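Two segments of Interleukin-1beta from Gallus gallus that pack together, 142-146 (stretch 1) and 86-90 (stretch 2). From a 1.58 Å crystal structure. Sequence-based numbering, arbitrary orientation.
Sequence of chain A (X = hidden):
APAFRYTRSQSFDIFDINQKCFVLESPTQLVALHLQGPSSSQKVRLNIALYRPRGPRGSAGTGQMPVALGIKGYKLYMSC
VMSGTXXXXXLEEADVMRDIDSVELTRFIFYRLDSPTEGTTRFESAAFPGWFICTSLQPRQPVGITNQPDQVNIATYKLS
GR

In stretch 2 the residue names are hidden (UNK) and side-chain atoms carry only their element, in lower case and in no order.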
# COMPACT_ATOMS: atom_id res chain seq x y z
N PRO A 142 -1.64 2.82 -13.13
CA PRO A 142 -0.80 2.55 -11.95
C PRO A 142 -1.44 2.88 -10.61
O PRO A 142 -2.25 3.80 -10.51
CB PRO A 142 0.41 3.46 -12.17
CG PRO A 142 0.47 3.58 -13.67
CD PRO A 142 -0.96 3.74 -14.06
N VAL A 143 -1.10 2.07 -9.60
CA VAL A 143 -1.38 2.44 -8.21
C VAL A 143 -0.35 3.49 -7.83
O VAL A 143 0.84 3.36 -8.14
CB VAL A 143 -1.30 1.19 -7.26
CG1 VAL A 143 -1.64 1.56 -5.83
CG2 VAL A 143 -2.24 0.11 -7.76
N GLY A 144 -0.81 4.54 -7.15
CA GLY A 144 0.07 5.66 -6.75
C GLY A 144 -0.23 6.19 -5.38
O GLY A 144 -0.83 5.49 -4.57
N ILE A 145 0.25 7.41 -5.11
CA ILE A 145 -0.11 8.14 -3.89
C ILE A 145 -0.65 9.52 -4.25
O ILE A 145 -0.36 10.10 -5.32
CB ILE A 145 1.04 8.27 -2.84
CG1 ILE A 145 2.33 8.78 -3.48
CG2 ILE A 145 1.25 6.91 -2.13
CD1 ILE A 145 3.41 9.11 -2.48
N THR A 146 -1.48 10.01 -3.35
CA THR A 146 -2.16 11.30 -3.56
C THR A 146 -2.31 12.05 -2.24
O THR A 146 -2.53 11.44 -1.19
CB THR A 146 -3.60 11.10 -4.14
OG1 THR A 146 -4.21 12.39 -4.37
CG2 THR A 146 -4.50 10.29 -3.20
N UNK A 86 8.46 15.11 -6.98
CA UNK A 86 7.10 14.63 -6.67
C UNK A 86 7.13 13.35 -5.83
O UNK A 86 7.88 12.42 -6.15
o UNK A 86 5.63 14.32 -10.66
c UNK A 86 5.27 15.35 -10.03
c UNK A 86 6.36 14.36 -7.97
o UNK A 86 4.42 16.16 -10.48
c UNK A 86 5.89 15.63 -8.67
N UNK A 87 6.32 13.30 -4.76
CA UNK A 87 6.17 12.05 -3.99
C UNK A 87 5.62 10.97 -4.90
O UNK A 87 4.69 11.23 -5.71
c UNK A 87 5.14 12.43 -2.91
c UNK A 87 5.32 13.95 -2.77
c UNK A 87 5.50 14.38 -4.18
N UNK A 88 6.21 9.77 -4.79
CA UNK A 88 5.92 8.68 -5.71
C UNK A 88 5.85 7.38 -4.93
O UNK A 88 6.63 7.16 -4.01
c UNK A 88 6.82 7.47 -7.76
c UNK A 88 7.06 8.59 -6.76
o UNK A 88 7.12 9.85 -7.47
N UNK A 89 4.89 6.53 -5.31
CA UNK A 89 4.85 5.17 -4.80
C UNK A 89 5.75 4.30 -5.67
O UNK A 89 5.66 4.31 -6.92
c UNK A 89 3.37 3.28 -2.78
c UNK A 89 3.40 4.66 -4.89
c UNK A 89 3.18 3.26 -4.31
c UNK A 89 1.76 2.82 -4.66
N UNK A 90 6.62 3.56 -5.00
CA UNK A 90 7.43 2.58 -5.73
C UNK A 90 7.41 1.23 -5.06
O UNK A 90 6.93 1.06 -3.95
o UNK A 90 11.43 4.14 -6.20
n UNK A 90 12.03 3.24 -4.23
c UNK A 90 8.84 3.09 -5.95
c UNK A 90 11.13 3.59 -5.12
c UNK A 90 9.67 3.29 -4.76

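Position 86 carries five side-chain atoms, three carbons and two oxygens. The carbons run in an unbranched chain, and the third bears both oxygens. That is a carboxylate at the end of two methylene carbons. No atom of this side chain comes near stretch 1. The residue is Glu86. It is exposed, and its side chain leaves the backbone with chi1 in the m well and chi2 in t.

Position 87 has three side-chain carbons and no other element. The last carbon lies within bonding distance of the backbone N, so the chain closes into a five-membered ring. Its CB points toward stretch 1 and lies 3.8 Å from CD1 of Ile145. The backbone C of position 87 is also 3.8 Å from Ile145 CD1. A ring closed onto the backbone nitrogen identifies Pro87. The ring pucker is C-gamma exo.

Position 88 has three side-chain atoms. CB carries one oxygen and one carbon, so the branch is at CB itself. CB points away from stretch 1. The contact here is made by the backbone, with N of position 88 at 3.7 Å from Ile145 CD1. A hydroxyl and a methyl on the same CB give Thr88. Its chi1 is in the m well. Its hydroxyl OG1 donates a hydrogen bond to the backbone O of Glu86, at 3.0 Å, a bond made within its own strand.

Position 89 has four side-chain carbons, forked at the second. CB bears a single further carbon, and the fork comes at that second carbon, so the residue is not beta-branched. CB points toward stretch 1 and is 4.2 Å from CG2 of Ile145. One methyl touches Val143. The residue is Leu89, with chi1 t and chi2 p. Leu89 CD2 lies 3.6 Å from Val143 O, 3.8 Å from Val143 CG1 and 3.7 Å from Gly144 O.

Position 90 has five side-chain atoms, three carbons, one oxygen and one nitrogen. The third carbon carries both the oxygen and the nitrogen, as in a carboxamide. CB points away from stretch 1, and no contact is made with it. The residue is Gln90. Its NE2 is hydrogen-bonded elsewhere in the structure.

The contact works by apolar packing, with no hydrogen bond between the stretches. Strands 144-146 and 86-90 run at 143° to each other, nearer antiparallel than parallel. Gly144 and Leu89 have the closest CA atoms, 5.2 Å apart. Alternation along stretch 2 sends Pro87 and Leu89 toward stretch 1, while Thr88 and Gln90 turn away. The side chain of Ile145 lies between Pro87 and Leu89: its CD1 is near Pro87 CB and its CG2 is near Leu89 CB. Leu89 in turn extends to Val143. Ile145 and Leu89 have the largest covered areas, 80 and 84 Å², within a total of 239 Å² buried on both sides.

Stretch 2, residues 86-90: EPTLQ
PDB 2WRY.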